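Local structure of CAS6A (Thermus thermophilus, 4C97) at residues A[161-167]-A[210-214]; A[110-116]-A[220-224]. The protein probably acts as a Cas6 endoribonuclease that recognises and processes CRISPR RNA in the antiviral defence of its host. The protein carries 1 engineered substitution. All coordinates share one frame; numbering follows the deposited sequence.

Contact 1: residues A[161-167]-A[210-214]; sequences LKAPEGV and EEALW
The backbone N of A163 lies 3.5 Å from CH2 of W214, and its hydrogen goes to OE2 of E156 on helix 144-158. That bond ties the turn between two helices back to the first of them, while the turn's inner side rests on the indole. A163 itself covers one face of the ring. Its CB stands 3.7 Å from the centroid of the six-membered ring of W214, only 4° off the normal, a CH-pi contact. The opposite face of the ring meets the edge of F114. At the rim, in the ring plane, O of L161 approaches CH2 of W214 at 3.6 Å. The L161 side chain adds an apolar touch, CG to CZ2 of W214 at 3.9 Å.

V167 is shared by two partners. With CG1 anti to the backbone N (chi1 171°), that methyl rests 3.8 Å from CG of W214. The other branch, CG2, meets the carboxylate end of E210 at OE1, 3.7 Å away. E210 is fully extended, and its OE2 comes to 3.5 Å from CG of P164, which sits at the N-cap position of helix 165-174. E211 runs past V167 CG2, and its OE1 forms a salt bridge with R174 further along helix 165-174.

The second half of the chain has a ferredoxin-like fold, as in the RAMP proteins. Here the turn between helices 144-158 and 165-174 meets the start of helix 209-225. No hydrogen bond joins the two segments directly. Their cohesion therefore rests on apolar and CH-pi packing around the indole, while polar partners outside the contact fix the turn and E211 in place.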
ATOM      1  N   LEU A 161     -13.498 -10.930  -5.940  1.00 20.00           N
ATOM      2  CA  LEU A 161     -14.048 -11.867  -4.966  1.00 16.69           C
ATOM      3  C   LEU A 161     -14.283 -11.203  -3.624  1.00 20.11           C
ATOM      4  O   LEU A 161     -13.459 -10.432  -3.159  1.00 20.34           O
ATOM      5  CB  LEU A 161     -13.035 -12.998  -4.779  1.00 27.90           C
ATOM      6  CG  LEU A 161     -13.458 -14.292  -4.096  1.00 37.50           C
ATOM      7  CD1 LEU A 161     -14.640 -14.929  -4.801  1.00 39.77           C
ATOM      8  CD2 LEU A 161     -12.263 -15.243  -4.084  1.00 32.71           C
ATOM      9  N   LYS A 162     -15.409 -11.516  -3.002  1.00 17.68           N
ATOM     10  CA  LYS A 162     -15.689 -11.044  -1.659  1.00 19.77           C
ATOM     11  C   LYS A 162     -15.579 -12.196  -0.685  1.00 15.50           C
ATOM     12  O   LYS A 162     -15.862 -13.341  -1.029  1.00 19.18           O
ATOM     13  CB  LYS A 162     -17.079 -10.435  -1.598  1.00 22.63           C
ATOM     14  CG  LYS A 162     -17.122  -9.167  -2.387  1.00 26.03           C
ATOM     15  CD  LYS A 162     -18.419  -8.460  -2.296  1.00 38.81           C
ATOM     16  CE  LYS A 162     -18.355  -7.202  -3.118  1.00 38.96           C
ATOM     17  NZ  LYS A 162     -19.469  -6.297  -2.791  1.00 57.17           N
ATOM     18  N   ALA A 163     -15.188 -11.888   0.542  1.00 15.90           N
ATOM     19  CA  ALA A 163     -15.048 -12.931   1.546  1.00 13.28           C
ATOM     20  C   ALA A 163     -16.404 -13.323   2.108  1.00 15.55           C
ATOM     21  O   ALA A 163     -17.253 -12.466   2.381  1.00 16.97           O
ATOM     22  CB  ALA A 163     -14.148 -12.475   2.664  1.00 16.41           C
ATOM     23  N   PRO A 164     -16.613 -14.625   2.316  1.00 15.08           N
ATOM     24  CA  PRO A 164     -17.812 -15.032   3.049  1.00 16.69           C
ATOM     25  C   PRO A 164     -17.857 -14.319   4.398  1.00 15.38           C
ATOM     26  O   PRO A 164     -16.815 -14.048   4.988  1.00 16.59           O
ATOM     27  CB  PRO A 164     -17.620 -16.537   3.231  1.00 20.89           C
ATOM     28  CG  PRO A 164     -16.780 -16.928   2.051  1.00 21.84           C
ATOM     29  CD  PRO A 164     -15.827 -15.778   1.855  1.00 17.27           C
ATOM     30  N   GLU A 165     -19.056 -14.017   4.873  1.00 20.39           N
ATOM     31  CA  GLU A 165     -19.198 -13.216   6.087  1.00 15.69           C
ATOM     32  C   GLU A 165     -18.490 -13.844   7.292  1.00 15.56           C
ATOM     33  O   GLU A 165     -17.863 -13.146   8.083  1.00 14.93           O
ATOM     34  CB  GLU A 165     -20.689 -12.961   6.368  1.00 16.86           C
ATOM     35  CG  GLU A 165     -20.943 -11.865   7.396  1.00 18.76           C
ATOM     36  CD  GLU A 165     -20.562 -10.486   6.906  1.00 18.87           C
ATOM     37  OE1 GLU A 165     -20.477 -10.296   5.683  1.00 17.36           O
ATOM     38  OE2 GLU A 165     -20.342  -9.578   7.746  1.00 17.94           O
ATOM     39  N   GLY A 166     -18.577 -15.165   7.423  1.00 17.08           N
ATOM     40  CA  GLY A 166     -17.876 -15.868   8.488  1.00 24.29           C
ATOM     41  C   GLY A 166     -16.356 -15.749   8.425  1.00 20.36           C
ATOM     42  O   GLY A 166     -15.684 -15.750   9.475  1.00 15.73           O
ATOM     43  N   VAL A 167     -15.810 -15.690   7.200  1.00 16.85           N
ATOM     44  CA  VAL A 167     -14.367 -15.478   6.999  1.00 17.25           C
ATOM     45  C   VAL A 167     -13.976 -14.077   7.449  1.00 15.90           C
ATOM     46  O   VAL A 167     -13.006 -13.883   8.187  1.00 16.23           O
ATOM     47  CB  VAL A 167     -13.940 -15.703   5.516  1.00 13.86           C
ATOM     48  CG1 VAL A 167     -12.488 -15.261   5.279  1.00 13.25           C
ATOM     49  CG2 VAL A 167     -14.130 -17.150   5.148  1.00 18.23           C
ATOM     50  N   GLU A 210      -9.552 -21.888   4.251  1.00 14.00           N
ATOM     51  CA  GLU A 210     -10.077 -20.733   3.533  1.00 13.32           C
ATOM     52  C   GLU A 210      -9.695 -19.410   4.231  1.00 13.49           C
ATOM     53  O   GLU A 210      -9.232 -18.439   3.611  1.00 13.44           O
ATOM     54  CB  GLU A 210     -11.596 -20.855   3.399  1.00 17.23           C
ATOM     55  CG  GLU A 210     -12.245 -19.707   2.662  1.00 15.11           C
ATOM     56  CD  GLU A 210     -13.763 -19.835   2.560  1.00 17.91           C
ATOM     57  OE1 GLU A 210     -14.376 -20.404   3.485  1.00 18.32           O
ATOM     58  OE2 GLU A 210     -14.336 -19.355   1.548  1.00 18.22           O
ATOM     59  N   GLU A 211      -9.881 -19.384   5.543  1.00 15.01           N
ATOM     60  CA  GLU A 211      -9.520 -18.201   6.328  1.00 14.53           C
ATOM     61  C   GLU A 211      -8.031 -17.862   6.242  1.00 11.52           C
ATOM     62  O   GLU A 211      -7.645 -16.688   6.108  1.00 12.38           O
ATOM     63  CB  GLU A 211      -9.928 -18.414   7.783  1.00 12.87           C
ATOM     64  CG  GLU A 211     -11.458 -18.336   8.005  1.00 13.32           C
ATOM     65  CD  GLU A 211     -11.910 -18.884   9.354  1.00 19.57           C
ATOM     66  OE1 GLU A 211     -11.044 -19.292  10.159  1.00 18.04           O
ATOM     67  OE2 GLU A 211     -13.141 -18.916   9.602  1.00 19.58           O
ATOM     68  N   ALA A 212      -7.193 -18.895   6.356  1.00 10.65           N
ATOM     69  CA  ALA A 212      -5.744 -18.713   6.294  1.00 13.92           C
ATOM     70  C   ALA A 212      -5.315 -18.251   4.888  1.00 14.53           C
ATOM     71  O   ALA A 212      -4.392 -17.440   4.724  1.00 11.90           O
ATOM     72  CB  ALA A 212      -5.037 -20.030   6.691  1.00 14.60           C
ATOM     73  N   LEU A 213      -6.001 -18.763   3.868  1.00 13.62           N
ATOM     74  CA  LEU A 213      -5.749 -18.267   2.515  1.00 13.04           C
ATOM     75  C   LEU A 213      -6.099 -16.773   2.352  1.00 11.41           C
ATOM     76  O   LEU A 213      -5.304 -15.989   1.796  1.00  9.74           O
ATOM     77  CB  LEU A 213      -6.498 -19.086   1.477  1.00 13.19           C
ATOM     78  CG  LEU A 213      -6.003 -18.809   0.075  1.00 12.10           C
ATOM     79  CD1 LEU A 213      -4.578 -19.310  -0.112  1.00 17.06           C
ATOM     80  CD2 LEU A 213      -6.954 -19.432  -0.950  1.00 19.98           C
ATOM     81  N   TRP A 214      -7.292 -16.388   2.813  1.00 11.95           N
ATOM     82  CA  TRP A 214      -7.664 -14.988   2.790  1.00 10.11           C
ATOM     83  C   TRP A 214      -6.665 -14.128   3.575  1.00  9.89           C
ATOM     84  O   TRP A 214      -6.276 -13.051   3.127  1.00 10.32           O
ATOM     85  CB  TRP A 214      -9.084 -14.813   3.339  1.00 12.31           C
ATOM     86  CG  TRP A 214     -10.124 -14.963   2.268  1.00 14.30           C
ATOM     87  CD1 TRP A 214     -10.770 -16.109   1.893  1.00 15.32           C
ATOM     88  CD2 TRP A 214     -10.609 -13.929   1.393  1.00 13.15           C
ATOM     89  NE1 TRP A 214     -11.635 -15.850   0.852  1.00 14.23           N
ATOM     90  CE2 TRP A 214     -11.549 -14.518   0.522  1.00 13.05           C
ATOM     91  CE3 TRP A 214     -10.327 -12.561   1.269  1.00 13.41           C
ATOM     92  CZ2 TRP A 214     -12.220 -13.796  -0.447  1.00 11.68           C
ATOM     93  CZ3 TRP A 214     -10.999 -11.840   0.304  1.00 12.65           C
ATOM     94  CH2 TRP A 214     -11.935 -12.457  -0.540  1.00 11.92           C
TER

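Contact 2: residues A[110-116]-A[220-224]; sequences YPRLFQG and RFAFY
Q115 and R220 meet by stacking. The Q115 amide and the R220 guanidinium planes are 16° apart, and CG of Q115 lies 3.6 Å above the guanidinium plane, over its centre. The R220 chain bends at chi3 (146°), which brings its guanidinium under Q115 CG. This holds for one of its two modelled conformers. The amide is steadied from within its own segment: NE2 of Q115 donates to O of R112 at 2.9 Å, with an N-H...O angle of 157°.

Within 110-116 a water donates to O of L113 at 2.7 Å and accepts from N of G116 at 2.8 Å. It reaches NH1 of R220 only by a weak bond. O of G116 lies 3.1 Å from NH1 of R220, but the angle is too poor for a hydrogen bond.

Residues 110-116 are a linker: they follow the last strand of the N-terminal ferredoxin-like domain and lead into the second one, whose helix 209-225 carries 220-224.

The other side-chain contacts are mostly apolar. The L113 methyls divide the helix surface: CD1 lies 3.7 Å from CD1 of F221, and CD2 lies 3.8 Å from CB of R220. The Y110 ring crosses F221 obliquely, CE2 to CE1 of F221 at 3.7 Å. The Y110 hydroxyl, at the F221 edge, is hydrogen-bonded to O of L66. L7 of strand 6-15 packs against Y110, L113, F221 and Y224.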
ATOM      1  N   TYR A 110      -5.014 -10.409  -9.471  1.00 12.97           N
ATOM      2  CA  TYR A 110      -5.779 -10.714  -8.270  1.00 14.61           C
ATOM      3  C   TYR A 110      -5.795 -12.206  -7.953  1.00 12.88           C
ATOM      4  O   TYR A 110      -5.611 -12.576  -6.795  1.00 11.92           O
ATOM      5  CB  TYR A 110      -7.191 -10.114  -8.297  1.00 11.66           C
ATOM      6  CG  TYR A 110      -7.166  -8.631  -7.950  1.00 14.69           C
ATOM      7  CD1 TYR A 110      -6.992  -7.646  -8.927  1.00 14.12           C
ATOM      8  CD2 TYR A 110      -7.289  -8.232  -6.648  1.00 14.10           C
ATOM      9  CE1 TYR A 110      -6.961  -6.304  -8.590  1.00 14.05           C
ATOM     10  CE2 TYR A 110      -7.251  -6.885  -6.298  1.00 13.61           C
ATOM     11  CZ  TYR A 110      -7.075  -5.941  -7.269  1.00 13.37           C
ATOM     12  OH  TYR A 110      -7.028  -4.622  -6.897  1.00 14.05           O
ATOM     13  N   PRO A 111      -5.922 -13.081  -8.971  1.00 13.22           N
ATOM     14  CA  PRO A 111      -5.857 -14.494  -8.589  1.00 12.38           C
ATOM     15  C   PRO A 111      -4.545 -14.857  -7.894  1.00 11.14           C
ATOM     16  O   PRO A 111      -4.523 -15.683  -6.964  1.00 13.50           O
ATOM     17  CB  PRO A 111      -6.014 -15.222  -9.928  1.00 13.31           C
ATOM     18  CG  PRO A 111      -6.854 -14.272 -10.734  1.00 12.51           C
ATOM     19  CD  PRO A 111      -6.337 -12.921 -10.380  1.00 12.17           C
ATOM     20  N   ARG A 112      -3.462 -14.211  -8.295  1.00 11.03           N
ATOM     21  CA  ARG A 112      -2.172 -14.519  -7.702  1.00 10.78           C
ATOM     22  C   ARG A 112      -2.085 -14.051  -6.256  1.00 12.93           C
ATOM     23  O   ARG A 112      -1.251 -14.551  -5.507  1.00 12.69           O
ATOM     24  CB  ARG A 112      -1.027 -13.949  -8.537  1.00 11.68           C
ATOM     25  CG  ARG A 112      -0.746 -14.821  -9.751  1.00 11.74           C
ATOM     26  CD  ARG A 112       0.267 -14.213 -10.698  1.00 11.70           C
ATOM     27  NE  ARG A 112       0.586 -15.214 -11.705  1.00 12.57           N
ATOM     28  CZ  ARG A 112       1.491 -16.170 -11.554  1.00 19.48           C
ATOM     29  NH1 ARG A 112       2.229 -16.218 -10.449  1.00 15.36           N
ATOM     30  NH2 ARG A 112       1.656 -17.070 -12.519  1.00 17.18           N
ATOM     31  N   LEU A 113      -2.963 -13.137  -5.850  1.00 12.32           N
ATOM     32  CA  LEU A 113      -2.915 -12.715  -4.456  1.00  9.95           C
ATOM     33  C   LEU A 113      -3.345 -13.870  -3.583  1.00 12.58           C
ATOM     34  O   LEU A 113      -3.021 -13.883  -2.393  1.00 11.56           O
ATOM     35  CB  LEU A 113      -3.831 -11.537  -4.192  1.00 12.44           C
ATOM     36  CG  LEU A 113      -3.475 -10.247  -4.916  1.00 14.15           C
ATOM     37  CD1 LEU A 113      -4.551  -9.227  -4.647  1.00 15.50           C
ATOM     38  CD2 LEU A 113      -2.090  -9.711  -4.530  1.00 14.97           C
ATOM     39  N   PHE A 114      -4.049 -14.839  -4.172  1.00 10.19           N
ATOM     40  CA  PHE A 114      -4.591 -15.947  -3.420  1.00 11.43           C
ATOM     41  C   PHE A 114      -3.754 -17.215  -3.594  1.00 14.24           C
ATOM     42  O   PHE A 114      -4.238 -18.303  -3.347  1.00 15.91           O
ATOM     43  CB  PHE A 114      -6.033 -16.204  -3.856  1.00 13.49           C
ATOM     44  CG  PHE A 114      -7.008 -15.187  -3.346  1.00 16.97           C
ATOM     45  CD1 PHE A 114      -7.632 -15.353  -2.110  1.00 18.18           C
ATOM     46  CD2 PHE A 114      -7.303 -14.059  -4.083  1.00 18.98           C
ATOM     47  CE1 PHE A 114      -8.531 -14.400  -1.658  1.00 16.08           C
ATOM     48  CE2 PHE A 114      -8.202 -13.115  -3.616  1.00 23.11           C
ATOM     49  CZ  PHE A 114      -8.808 -13.299  -2.401  1.00 16.11           C
ATOM     50  N   GLN A 115      -2.504 -17.068  -4.024  1.00 12.13           N
ATOM     51  CA  GLN A 115      -1.649 -18.226  -4.288  1.00 12.10           C
ATOM     52  C   GLN A 115      -1.245 -19.001  -3.034  1.00 12.79           C
ATOM     53  O   GLN A 115      -0.970 -20.204  -3.101  1.00 15.98           O
ATOM     54  CB  GLN A 115      -0.412 -17.829  -5.076  1.00 12.79           C
ATOM     55  CG  GLN A 115       0.566 -16.993  -4.307  1.00 15.08           C
ATOM     56  CD  GLN A 115       1.698 -16.536  -5.187  1.00 20.91           C
ATOM     57  OE1 GLN A 115       2.706 -17.221  -5.307  1.00 22.65           O
ATOM     58  NE2 GLN A 115       1.526 -15.380  -5.835  1.00 21.02           N
ATOM     59  N   GLY A 116      -1.195 -18.311  -1.903  1.00 12.91           N
ATOM     60  CA  GLY A 116      -0.848 -18.934  -0.641  1.00 11.20           C
ATOM     61  C   GLY A 116       0.650 -19.158  -0.598  1.00 11.82           C
ATOM     62  O   GLY A 116       1.392 -18.479  -1.302  1.00 18.31           O
ATOM     63  N   ARG A 220      -0.551 -10.249   0.790  1.00 10.68           N
ATOM     64  CA  ARG A 220      -0.020  -9.958  -0.544  0.50  9.31           C
ATOM     65  C   ARG A 220      -0.574  -8.652  -1.124  1.00  8.97           C
ATOM     66  O   ARG A 220       0.147  -7.905  -1.796  1.00 11.29           O
ATOM     67  CB  ARG A 220      -0.269 -11.118  -1.508  0.50 11.12           C
ATOM     68  CG  ARG A 220       0.564 -12.363  -1.210  0.50 12.09           C
ATOM     69  CD  ARG A 220       0.493 -13.425  -2.301  0.50 17.26           C
ATOM     70  NE  ARG A 220       1.766 -14.124  -2.416  0.50 26.85           N
ATOM     71  CZ  ARG A 220       2.186 -15.081  -1.591  0.50 31.50           C
ATOM     72  NH1 ARG A 220       1.436 -15.482  -0.573  0.50 21.95           N
ATOM     73  NH2 ARG A 220       3.374 -15.638  -1.789  0.50 46.20           N
ATOM     74  N   PHE A 221      -1.856  -8.378  -0.885  1.00  9.11           N
ATOM     75  CA  PHE A 221      -2.488  -7.166  -1.400  1.00  8.77           C
ATOM     76  C   PHE A 221      -1.915  -5.905  -0.774  1.00  8.59           C
ATOM     77  O   PHE A 221      -1.816  -4.851  -1.438  1.00 10.04           O
ATOM     78  CB  PHE A 221      -3.981  -7.267  -1.138  1.00  8.95           C
ATOM     79  CG  PHE A 221      -4.790  -6.159  -1.696  1.00  7.98           C
ATOM     80  CD1 PHE A 221      -4.827  -5.909  -3.059  1.00  8.70           C
ATOM     81  CD2 PHE A 221      -5.574  -5.366  -0.860  1.00 10.36           C
ATOM     82  CE1 PHE A 221      -5.615  -4.903  -3.574  1.00 10.20           C
ATOM     83  CE2 PHE A 221      -6.345  -4.355  -1.386  1.00 10.79           C
ATOM     84  CZ  PHE A 221      -6.374  -4.137  -2.744  1.00  8.93           C
ATOM     85  N   ALA A 222      -1.558  -6.003   0.518  1.00  8.80           N
ATOM     86  CA  ALA A 222      -0.970  -4.849   1.212  1.00  9.83           C
ATOM     87  C   ALA A 222       0.172  -4.125   0.456  1.00  7.12           C
ATOM     88  O   ALA A 222       0.259  -2.884   0.468  1.00  8.37           O
ATOM     89  CB  ALA A 222      -0.526  -5.258   2.606  1.00 11.03           C
ATOM     90  N   PHE A 223       1.015  -4.892  -0.220  1.00  7.17           N
ATOM     91  CA  PHE A 223       2.121  -4.357  -1.007  1.00  9.20           C
ATOM     92  C   PHE A 223       1.615  -3.307  -1.999  1.00  9.51           C
ATOM     93  O   PHE A 223       2.285  -2.308  -2.271  1.00 10.64           O
ATOM     94  CB  PHE A 223       2.778  -5.504  -1.783  1.00  9.12           C
ATOM     95  CG  PHE A 223       3.928  -5.089  -2.654  1.00 10.50           C
ATOM     96  CD1 PHE A 223       5.191  -4.893  -2.125  1.00 12.72           C
ATOM     97  CD2 PHE A 223       3.760  -4.932  -4.026  1.00 11.45           C
ATOM     98  CE1 PHE A 223       6.244  -4.535  -2.918  1.00 12.59           C
ATOM     99  CE2 PHE A 223       4.813  -4.573  -4.823  1.00 11.31           C
ATOM    100  CZ  PHE A 223       6.066  -4.388  -4.286  1.00 13.46           C
ATOM    101  N   TYR A 224       0.450  -3.580  -2.576  1.00 10.17           N
ATOM    102  CA  TYR A 224      -0.147  -2.709  -3.590  1.00 10.89           C
ATOM    103  C   TYR A 224      -1.030  -1.636  -2.966  1.00 13.26           C
ATOM    104  O   TYR A 224      -0.945  -0.466  -3.348  1.00 14.26           O
ATOM    105  CB  TYR A 224      -0.945  -3.536  -4.603  1.00 10.00           C
ATOM    106  CG  TYR A 224      -0.057  -4.505  -5.334  1.00 11.18           C
ATOM    107  CD1 TYR A 224       0.735  -4.079  -6.395  1.00 11.03           C
ATOM    108  CD2 TYR A 224       0.020  -5.832  -4.952  1.00 12.67           C
ATOM    109  CE1 TYR A 224       1.573  -4.934  -7.048  1.00 13.13           C
ATOM    110  CE2 TYR A 224       0.857  -6.712  -5.619  1.00 11.70           C
ATOM    111  CZ  TYR A 224       1.628  -6.257  -6.665  1.00 13.88           C
ATOM    112  OH  TYR A 224       2.476  -7.108  -7.320  1.00 17.05           O
TER
HETATM  113  O   HOH W   1      -1.846 -15.776  -0.849  1.00 13.18           O

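From the N terminus, the chain completes its first ferredoxin-like domain and enters residues 110-116, the first half of contact 2. Strands and helix 144-158 of the second domain follow, then 161-167, the first half of contact 1. After helix 165-174 and three strands, helix 209-225 closes both loops. Its start meets 161-167 and its later turns meet 110-116, so the shorter loop of contact 1 lies within the longer one of contact 2. The contact centres are about 13 Å apart, and F114 O and G116 CA of contact 2 touch the L213 side chain of contact 1. One helix therefore joins the interdomain linker to the turn between two helices.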